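Long-range contact in metallo-beta-lactamase domain-containing protein (Enterococcus faecalis, PDB 2AZ4), which has a metallo-beta-lactamase fold with two zinc ions, and may act as an RNA-binding exonuclease: residues L176-L190 with F203-E216. Residues are numbered along the deposited sequence; the frame is centred on the assembly and turned at random.
Sequences LIRTPDHFITYTGDL and FCEKAKHTELLMME. With ZN (zinc ion), chain C; ZN (zinc ion), chain D.
T185 and T210 meet through their hydroxyls because of their first torsions. OG1 of T185 sits beside its own backbone N (chi1 -60°), while OG1 of T210 lies opposite its N (chi1 -170°). The setting is a beta-alpha-beta unit of the metallo-beta-lactamase fold: strand 182-186, helix 197-207, strand 212-216. The two OG1 atoms are 2.9 Å apart and hydrogen-bonded, and either could donate. F183 O is also near T210 OG1, at 3.0 Å. The same torsion of T185 sends its CG2 to the edge of the F203 ring, 3.6 Å from CZ. The two strands are parallel neighbours in a mixed sheet. Backbone bonds T185 N to L212 O, M214 N to T185 O and T187 N to M214 O tie them together.

F203 comes down from the helix onto the sheet. Its ring also meets L176 CD2, T187 CG2 and L190 CD2, so the helix packs on apolar groups. On the other side of the sheet, I184 and L212 lie side by side, and the M214 methyl CE reaches I184 CD1. V9 of strand 7-13, in the facing sheet, packs against this side.

The F183 ring lies between two groups. T210 CB covers one face in a CH-pi contact, 4.0 Å from the ring centroid. R178 NH1 lies over the opposite face. Beyond it, E211 extends to H182: ND1 donates to the syn lone pair of OE2 at 2.7 Å, nearly in the ring plane. The carboxylate is turned 61° from that ring.

At the far end the chain enters the dinuclear zinc site. D189 OD2 bridges both zinc ions, whose shells are completed by H92, H94, D96, H97, H167, H404 and waters. E216, also hydrogen-bonded to H382, holds the backbone of L190, the residue after D189: L190 N donates to E216 OE1 at 3.0 Å, on the anti side and somewhat out of the carboxylate plane.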
ATOM      1  N   LEU A 176       3.790  13.989  10.090  1.00 17.80           N
ATOM      2  CA  LEU A 176       3.512  14.973  11.120  1.00 18.59           C
ATOM      3  C   LEU A 176       3.874  16.307  10.505  1.00 18.74           C
ATOM      4  O   LEU A 176       5.028  16.532  10.131  1.00 19.70           O
ATOM      5  CB  LEU A 176       4.347  14.750  12.381  1.00 18.75           C
ATOM      6  CG  LEU A 176       4.262  13.437  13.151  1.00 21.16           C
ATOM      7  CD1 LEU A 176       5.127  13.597  14.369  1.00 25.07           C
ATOM      8  CD2 LEU A 176       2.872  13.132  13.561  1.00 21.54           C
ATOM      9  N   ILE A 177       2.885  17.181  10.404  1.00 18.65           N
ATOM     10  CA  ILE A 177       3.023  18.422   9.636  1.00 19.60           C
ATOM     11  C   ILE A 177       2.937  19.667  10.523  1.00 19.97           C
ATOM     12  O   ILE A 177       1.957  19.856  11.224  1.00 19.61           O
ATOM     13  CB  ILE A 177       1.950  18.458   8.515  1.00 18.79           C
ATOM     14  CG1 ILE A 177       2.145  17.269   7.567  1.00 19.09           C
ATOM     15  CG2 ILE A 177       1.991  19.797   7.714  1.00 20.08           C
ATOM     16  CD1 ILE A 177       0.822  16.726   6.972  1.00 18.48           C
ATOM     17  N   ARG A 178       3.961  20.514  10.490  1.00 20.91           N
ATOM     18  CA  ARG A 178       3.911  21.729  11.282  1.00 22.27           C
ATOM     19  C   ARG A 178       4.083  22.986  10.443  1.00 22.95           C
ATOM     20  O   ARG A 178       4.946  23.037   9.562  1.00 22.26           O
ATOM     21  CB  ARG A 178       4.943  21.684  12.418  1.00 22.29           C
ATOM     22  CG  ARG A 178       4.559  20.673  13.486  1.00 24.87           C
ATOM     23  CD  ARG A 178       5.605  20.642  14.560  1.00 30.96           C
ATOM     24  NE  ARG A 178       5.909  19.284  14.994  1.00 34.91           N
ATOM     25  CZ  ARG A 178       5.401  18.695  16.073  1.00 35.08           C
ATOM     26  NH1 ARG A 178       4.531  19.333  16.848  1.00 34.47           N
ATOM     27  NH2 ARG A 178       5.766  17.454  16.366  1.00 34.52           N
ATOM     28  N   THR A 179       3.215  23.964  10.698  1.00 23.21           N
ATOM     29  CA  THR A 179       3.456  25.367  10.336  1.00 24.67           C
ATOM     30  C   THR A 179       3.689  26.107  11.665  1.00 25.63           C
ATOM     31  O   THR A 179       3.475  25.518  12.737  1.00 25.64           O
ATOM     32  CB  THR A 179       2.270  25.964   9.570  1.00 24.77           C
ATOM     33  OG1 THR A 179       1.098  25.953  10.395  1.00 25.91           O
ATOM     34  CG2 THR A 179       1.978  25.144   8.318  1.00 24.66           C
ATOM     35  N   PRO A 180       4.154  27.373  11.625  1.00 26.19           N
ATOM     36  CA  PRO A 180       4.464  28.035  12.908  1.00 26.77           C
ATOM     37  C   PRO A 180       3.360  28.003  13.989  1.00 26.82           C
ATOM     38  O   PRO A 180       3.676  27.977  15.170  1.00 27.29           O
ATOM     39  CB  PRO A 180       4.788  29.464  12.480  1.00 27.43           C
ATOM     40  CG  PRO A 180       5.362  29.281  11.097  1.00 26.28           C
ATOM     41  CD  PRO A 180       4.461  28.254  10.485  1.00 26.20           C
ATOM     42  N   ASP A 181       2.090  27.958  13.611  1.00 26.83           N
ATOM     43  CA  ASP A 181       1.040  27.956  14.629  1.00 27.10           C
ATOM     44  C   ASP A 181       0.276  26.651  14.751  1.00 26.41           C
ATOM     45  O   ASP A 181      -0.577  26.533  15.630  1.00 26.04           O
ATOM     46  CB  ASP A 181       0.033  29.080  14.366  1.00 28.44           C
ATOM     47  CG  ASP A 181       0.607  30.476  14.625  1.00 31.33           C
ATOM     48  OD1 ASP A 181       1.659  30.619  15.297  1.00 35.98           O
ATOM     49  OD2 ASP A 181      -0.015  31.447  14.144  1.00 36.70           O
ATOM     50  N   HIS A 182       0.544  25.684  13.861  1.00 24.86           N
ATOM     51  CA  HIS A 182      -0.262  24.462  13.824  1.00 23.86           C
ATOM     52  C   HIS A 182       0.499  23.165  13.660  1.00 23.84           C
ATOM     53  O   HIS A 182       1.580  23.123  13.061  1.00 22.62           O
ATOM     54  CB  HIS A 182      -1.344  24.558  12.748  1.00 23.07           C
ATOM     55  CG  HIS A 182      -2.202  25.765  12.893  1.00 24.19           C
ATOM     56  ND1 HIS A 182      -3.263  25.822  13.774  1.00 23.06           N
ATOM     57  CD2 HIS A 182      -2.133  26.982  12.302  1.00 24.10           C
ATOM     58  CE1 HIS A 182      -3.823  27.016  13.702  1.00 25.46           C
ATOM     59  NE2 HIS A 182      -3.160  27.736  12.815  1.00 25.34           N
ATOM     60  N   PHE A 183      -0.120  22.109  14.174  1.00 23.94           N
ATOM     61  CA  PHE A 183       0.427  20.764  14.164  1.00 24.31           C
ATOM     62  C   PHE A 183      -0.710  19.844  13.756  1.00 24.41           C
ATOM     63  O   PHE A 183      -1.704  19.711  14.482  1.00 24.86           O
ATOM     64  CB  PHE A 183       0.933  20.396  15.572  1.00 24.26           C
ATOM     65  CG  PHE A 183       1.290  18.929  15.746  1.00 24.26           C
ATOM     66  CD1 PHE A 183       1.868  18.197  14.701  1.00 23.27           C
ATOM     67  CD2 PHE A 183       1.073  18.294  16.959  1.00 22.92           C
ATOM     68  CE1 PHE A 183       2.187  16.845  14.859  1.00 24.97           C
ATOM     69  CE2 PHE A 183       1.408  16.944  17.138  1.00 22.96           C
ATOM     70  CZ  PHE A 183       1.964  16.216  16.094  1.00 22.92           C
ATOM     71  N   ILE A 184      -0.570  19.230  12.579  1.00 23.76           N
ATOM     72  CA  ILE A 184      -1.570  18.307  12.062  1.00 22.78           C
ATOM     73  C   ILE A 184      -0.908  16.983  11.638  1.00 22.06           C
ATOM     74  O   ILE A 184       0.295  16.917  11.476  1.00 22.49           O
ATOM     75  CB  ILE A 184      -2.410  18.942  10.937  1.00 23.35           C
ATOM     76  CG1 ILE A 184      -1.577  19.160   9.671  1.00 22.99           C
ATOM     77  CG2 ILE A 184      -3.054  20.256  11.437  1.00 22.21           C
ATOM     78  CD1 ILE A 184      -2.411  19.627   8.499  1.00 25.36           C
ATOM     79  N   THR A 185      -1.704  15.934  11.488  1.00 21.39           N
ATOM     80  CA  THR A 185      -1.175  14.596  11.330  1.00 20.39           C
ATOM     81  C   THR A 185      -2.000  13.829  10.315  1.00 19.85           C
ATOM     82  O   THR A 185      -3.225  13.858  10.366  1.00 20.51           O
ATOM     83  CB  THR A 185      -1.214  13.842  12.686  1.00 19.78           C
ATOM     84  OG1 THR A 185      -0.423  14.561  13.646  1.00 20.09           O
ATOM     85  CG2 THR A 185      -0.660  12.443  12.529  1.00 19.24           C
ATOM     86  N   TYR A 186      -1.305  13.146   9.401  1.00 19.07           N
ATOM     87  CA  TYR A 186      -1.904  12.296   8.391  1.00 17.48           C
ATOM     88  C   TYR A 186      -1.426  10.881   8.663  1.00 17.03           C
ATOM     89  O   TYR A 186      -0.233  10.639   8.642  1.00 16.90           O
ATOM     90  CB  TYR A 186      -1.437  12.749   7.013  1.00 17.64           C
ATOM     91  CG  TYR A 186      -1.850  11.815   5.898  1.00 18.07           C
ATOM     92  CD1 TYR A 186      -3.201  11.486   5.687  1.00 18.95           C
ATOM     93  CD2 TYR A 186      -0.887  11.221   5.073  1.00 18.76           C
ATOM     94  CE1 TYR A 186      -3.580  10.622   4.648  1.00 17.52           C
ATOM     95  CE2 TYR A 186      -1.251  10.357   4.042  1.00 17.72           C
ATOM     96  CZ  TYR A 186      -2.593  10.064   3.830  1.00 17.59           C
ATOM     97  OH  TYR A 186      -2.958   9.223   2.807  1.00 19.31           O
ATOM     98  N   THR A 187      -2.338   9.955   8.945  1.00 17.23           N
ATOM     99  CA  THR A 187      -1.919   8.617   9.397  1.00 17.57           C
ATOM    100  C   THR A 187      -1.368   7.732   8.284  1.00 18.01           C
ATOM    101  O   THR A 187      -0.614   6.795   8.552  1.00 19.02           O
ATOM    102  CB  THR A 187      -3.080   7.819  10.087  1.00 16.75           C
ATOM    103  OG1 THR A 187      -4.166   7.643   9.166  1.00 16.73           O
ATOM    104  CG2 THR A 187      -3.559   8.530  11.324  1.00 16.99           C
ATOM    105  N   GLY A 188      -1.771   8.019   7.051  1.00 17.79           N
ATOM    106  CA  GLY A 188      -1.610   7.074   5.956  1.00 18.34           C
ATOM    107  C   GLY A 188      -2.475   5.878   6.301  1.00 18.18           C
ATOM    108  O   GLY A 188      -3.501   6.024   6.992  1.00 18.79           O
ATOM    109  N   ASP A 189      -2.074   4.707   5.823  1.00 17.48           N
ATOM    110  CA  ASP A 189      -2.677   3.442   6.223  1.00 17.26           C
ATOM    111  C   ASP A 189      -1.843   2.825   7.326  1.00 16.79           C
ATOM    112  O   ASP A 189      -0.615   2.913   7.271  1.00 16.43           O
ATOM    113  CB  ASP A 189      -2.667   2.479   5.041  1.00 16.46           C
ATOM    114  CG  ASP A 189      -3.682   2.810   3.996  1.00 16.33           C
ATOM    115  OD1 ASP A 189      -4.428   3.810   4.111  1.00 16.74           O
ATOM    116  OD2 ASP A 189      -3.750   2.042   3.030  1.00 13.45           O
ATOM    117  N   LEU A 190      -2.498   2.178   8.303  1.00 16.80           N
ATOM    118  CA  LEU A 190      -1.814   1.630   9.480  1.00 16.86           C
ATOM    119  C   LEU A 190      -2.600   0.632  10.330  1.00 16.16           C
ATOM    120  O   LEU A 190      -3.811   0.531  10.242  1.00 16.16           O
ATOM    121  CB  LEU A 190      -1.275   2.709  10.419  1.00 17.30           C
ATOM    122  CG  LEU A 190      -1.972   4.000  10.876  1.00 19.41           C
ATOM    123  CD1 LEU A 190      -3.487   4.112  10.761  1.00 17.52           C
ATOM    124  CD2 LEU A 190      -1.483   4.418  12.231  1.00 17.82           C
ATOM    125  N   PHE A 203       4.483   6.205  16.760  1.00 19.83           N
ATOM    126  CA  PHE A 203       3.846   7.243  15.964  1.00 20.06           C
ATOM    127  C   PHE A 203       2.783   7.987  16.787  1.00 21.00           C
ATOM    128  O   PHE A 203       2.693   9.206  16.737  1.00 20.01           O
ATOM    129  CB  PHE A 203       3.194   6.630  14.707  1.00 19.64           C
ATOM    130  CG  PHE A 203       2.059   7.444  14.162  1.00 20.16           C
ATOM    131  CD1 PHE A 203       2.298   8.669  13.539  1.00 19.66           C
ATOM    132  CD2 PHE A 203       0.747   7.003  14.297  1.00 17.88           C
ATOM    133  CE1 PHE A 203       1.236   9.443  13.043  1.00 18.44           C
ATOM    134  CE2 PHE A 203      -0.315   7.761  13.817  1.00 18.77           C
ATOM    135  CZ  PHE A 203      -0.062   8.987  13.181  1.00 19.23           C
ATOM    136  N   CYS A 204       1.947   7.229  17.496  1.00 21.07           N
ATOM    137  CA  CYS A 204       0.880   7.803  18.324  1.00 22.56           C
ATOM    138  C   CYS A 204       1.451   8.764  19.380  1.00 23.39           C
ATOM    139  O   CYS A 204       0.889   9.840  19.623  1.00 24.32           O
ATOM    140  CB  CYS A 204       0.094   6.683  19.003  1.00 22.28           C
ATOM    141  SG  CYS A 204      -0.974   5.734  17.929  1.00 24.33           S
ATOM    142  N   GLU A 205       2.581   8.381  19.975  1.00 24.44           N
ATOM    143  CA  GLU A 205       3.295   9.229  20.939  1.00 25.19           C
ATOM    144  C   GLU A 205       3.811  10.532  20.326  1.00 24.84           C
ATOM    145  O   GLU A 205       3.785  11.590  20.972  1.00 24.66           O
ATOM    146  CB  GLU A 205       4.457   8.468  21.566  1.00 25.73           C
ATOM    147  CG  GLU A 205       5.293   9.287  22.569  1.00 31.41           C
ATOM    148  CD  GLU A 205       4.433   9.887  23.698  1.00 38.96           C
ATOM    149  OE1 GLU A 205       3.989   9.101  24.577  1.00 41.49           O
ATOM    150  OE2 GLU A 205       4.191  11.134  23.699  1.00 40.25           O
ATOM    151  N   LYS A 206       4.316  10.453  19.101  1.00 23.55           N
ATOM    152  CA  LYS A 206       4.747  11.649  18.384  1.00 23.11           C
ATOM    153  C   LYS A 206       3.538  12.497  17.988  1.00 22.34           C
ATOM    154  O   LYS A 206       3.622  13.728  17.909  1.00 21.72           O
ATOM    155  CB  LYS A 206       5.539  11.252  17.147  1.00 22.46           C
ATOM    156  CG  LYS A 206       6.936  10.738  17.429  1.00 24.94           C
ATOM    157  CD  LYS A 206       7.720  10.582  16.104  1.00 24.83           C
ATOM    158  CE  LYS A 206       9.214  10.545  16.327  1.00 27.94           C
ATOM    159  NZ  LYS A 206       9.837  11.904  16.375  1.00 29.25           N
ATOM    160  N   ALA A 207       2.413  11.829  17.743  1.00 21.52           N
ATOM    161  CA  ALA A 207       1.211  12.501  17.254  1.00 22.34           C
ATOM    162  C   ALA A 207       0.347  13.062  18.399  1.00 22.55           C
ATOM    163  O   ALA A 207      -0.625  13.767  18.146  1.00 21.99           O
ATOM    164  CB  ALA A 207       0.378  11.568  16.387  1.00 21.71           C
ATOM    165  N   LYS A 208       0.694  12.709  19.636  1.00 22.43           N
ATOM    166  CA  LYS A 208      -0.091  13.097  20.818  1.00 23.93           C
ATOM    167  C   LYS A 208      -0.570  14.562  20.717  1.00 23.24           C
ATOM    168  O   LYS A 208       0.235  15.442  20.454  1.00 23.49           O
ATOM    169  CB  LYS A 208       0.776  12.941  22.073  1.00 23.62           C
ATOM    170  CG  LYS A 208       0.002  12.930  23.393  1.00 27.06           C
ATOM    171  CD  LYS A 208      -0.297  11.514  23.859  1.00 28.46           C
ATOM    172  CE  LYS A 208      -1.388  11.538  24.921  1.00 30.63           C
ATOM    173  NZ  LYS A 208      -1.808  10.169  25.323  1.00 32.86           N
ATOM    174  N   HIS A 209      -1.863  14.798  20.912  1.00 24.18           N
ATOM    175  CA  HIS A 209      -2.417  16.162  21.055  1.00 25.07           C
ATOM    176  C   HIS A 209      -2.399  16.968  19.750  1.00 25.63           C
ATOM    177  O   HIS A 209      -2.483  18.214  19.767  1.00 25.37           O
ATOM    178  CB  HIS A 209      -1.683  16.944  22.169  1.00 25.39           C
ATOM    179  CG  HIS A 209      -1.766  16.297  23.516  1.00 26.46           C
ATOM    180  ND1 HIS A 209      -0.718  16.314  24.417  1.00 27.68           N
ATOM    181  CD2 HIS A 209      -2.778  15.630  24.126  1.00 25.90           C
ATOM    182  CE1 HIS A 209      -1.078  15.678  25.518  1.00 27.44           C
ATOM    183  NE2 HIS A 209      -2.326  15.265  25.371  1.00 28.20           N
ATOM    184  N   THR A 210      -2.289  16.267  18.617  1.00 25.43           N
ATOM    185  CA  THR A 210      -2.318  16.942  17.327  1.00 25.34           C
ATOM    186  C   THR A 210      -3.615  17.724  17.147  1.00 25.03           C
ATOM    187  O   THR A 210      -4.680  17.275  17.571  1.00 25.44           O
ATOM    188  CB  THR A 210      -2.081  15.964  16.133  1.00 24.40           C
ATOM    189  OG1 THR A 210      -1.883  16.720  14.932  1.00 25.30           O
ATOM    190  CG2 THR A 210      -3.237  15.017  15.937  1.00 24.16           C
ATOM    191  N   GLU A 211      -3.536  18.881  16.501  1.00 25.21           N
ATOM    192  CA  GLU A 211      -4.732  19.717  16.311  1.00 25.94           C
ATOM    193  C   GLU A 211      -5.683  19.132  15.305  1.00 26.27           C
ATOM    194  O   GLU A 211      -6.881  19.363  15.368  1.00 27.62           O
ATOM    195  CB  GLU A 211      -4.344  21.097  15.826  1.00 26.50           C
ATOM    196  CG  GLU A 211      -3.452  21.811  16.772  1.00 28.83           C
ATOM    197  CD  GLU A 211      -2.898  23.081  16.196  1.00 32.89           C
ATOM    198  OE1 GLU A 211      -1.742  23.412  16.572  1.00 33.71           O
ATOM    199  OE2 GLU A 211      -3.618  23.736  15.393  1.00 32.99           O
ATOM    200  N   LEU A 212      -5.156  18.378  14.350  1.00 25.36           N
ATOM    201  CA  LEU A 212      -5.999  17.821  13.324  1.00 24.88           C
ATOM    202  C   LEU A 212      -5.429  16.481  12.868  1.00 24.70           C
ATOM    203  O   LEU A 212      -4.360  16.431  12.240  1.00 24.74           O
ATOM    204  CB  LEU A 212      -6.105  18.804  12.156  1.00 25.25           C
ATOM    205  CG  LEU A 212      -7.149  18.492  11.091  1.00 25.69           C
ATOM    206  CD1 LEU A 212      -8.533  19.008  11.529  1.00 25.95           C
ATOM    207  CD2 LEU A 212      -6.713  19.156   9.798  1.00 25.29           C
ATOM    208  N   LEU A 213      -6.145  15.411  13.212  1.00 23.74           N
ATOM    209  CA  LEU A 213      -5.769  14.052  12.863  1.00 23.13           C
ATOM    210  C   LEU A 213      -6.576  13.569  11.664  1.00 21.77           C
ATOM    211  O   LEU A 213      -7.768  13.281  11.788  1.00 22.35           O
ATOM    212  CB  LEU A 213      -5.991  13.114  14.059  1.00 22.66           C
ATOM    213  CG  LEU A 213      -5.663  11.618  13.863  1.00 23.31           C
ATOM    214  CD1 LEU A 213      -4.214  11.484  13.505  1.00 22.02           C
ATOM    215  CD2 LEU A 213      -5.945  10.831  15.145  1.00 23.05           C
ATOM    216  N   MET A 214      -5.909  13.484  10.516  1.00 20.58           N
ATOM    217  CA  MET A 214      -6.480  12.955   9.285  1.00 19.69           C
ATOM    218  C   MET A 214      -6.202  11.450   9.235  1.00 20.63           C
ATOM    219  O   MET A 214      -5.086  11.034   8.951  1.00 21.22           O
ATOM    220  CB  MET A 214      -5.915  13.700   8.056  1.00 19.40           C
ATOM    221  CG  MET A 214      -6.308  15.205   8.013  1.00 18.42           C
ATOM    222  SD  MET A 214      -5.326  16.297   6.954  1.00 16.19           S
ATOM    223  CE  MET A 214      -3.755  16.216   7.799  1.00 20.22           C
ATOM    224  N   MET A 215      -7.224  10.650   9.533  1.00 21.63           N
ATOM    225  CA  MET A 215      -7.063   9.221   9.813  1.00 22.09           C
ATOM    226  C   MET A 215      -7.933   8.297   8.966  1.00 22.65           C
ATOM    227  O   MET A 215      -9.142   8.519   8.820  1.00 22.45           O
ATOM    228  CB  MET A 215      -7.313   8.960  11.311  1.00 22.47           C
ATOM    229  CG  MET A 215      -7.321   7.480  11.741  1.00 22.98           C
ATOM    230  SD  MET A 215      -7.306   7.390  13.548  1.00 22.52           S
ATOM    231  CE  MET A 215      -7.306   5.618  13.796  1.00 21.26           C
ATOM    232  N   GLU A 216      -7.312   7.232   8.447  1.00 22.39           N
ATOM    233  CA  GLU A 216      -8.010   6.189   7.714  1.00 22.56           C
ATOM    234  C   GLU A 216      -9.094   5.478   8.537  1.00 22.68           C
ATOM    235  O   GLU A 216      -9.037   5.429   9.780  1.00 21.33           O
ATOM    236  CB  GLU A 216      -7.015   5.146   7.171  1.00 23.12           C
ATOM    237  CG  GLU A 216      -6.333   4.343   8.257  1.00 22.58           C
ATOM    238  CD  GLU A 216      -6.433   2.850   8.019  1.00 24.15           C
ATOM    239  OE1 GLU A 216      -5.394   2.234   7.717  1.00 22.10           O
ATOM    240  OE2 GLU A 216      -7.546   2.284   8.145  1.00 27.57           O
TER
HETATM  241 ZN    ZN C 601      -2.276   0.469   1.992  1.00 23.71          ZN
HETATM  242 ZN    ZN D 602      -4.998   2.558   1.232  1.00 27.73          ZN
HETATM  243  O   HOH W   1       5.736  15.088  17.595  1.00 41.49           O
HETATM  244  O   HOH W   2      -4.007  -0.877   1.962  1.00 18.85           O
HETATM  245  O   HOH W   3      -3.673   0.927   0.208  1.00 18.61           O
HETATM  246  O   HOH W   4      -6.259   0.618   1.585  1.00 22.69           O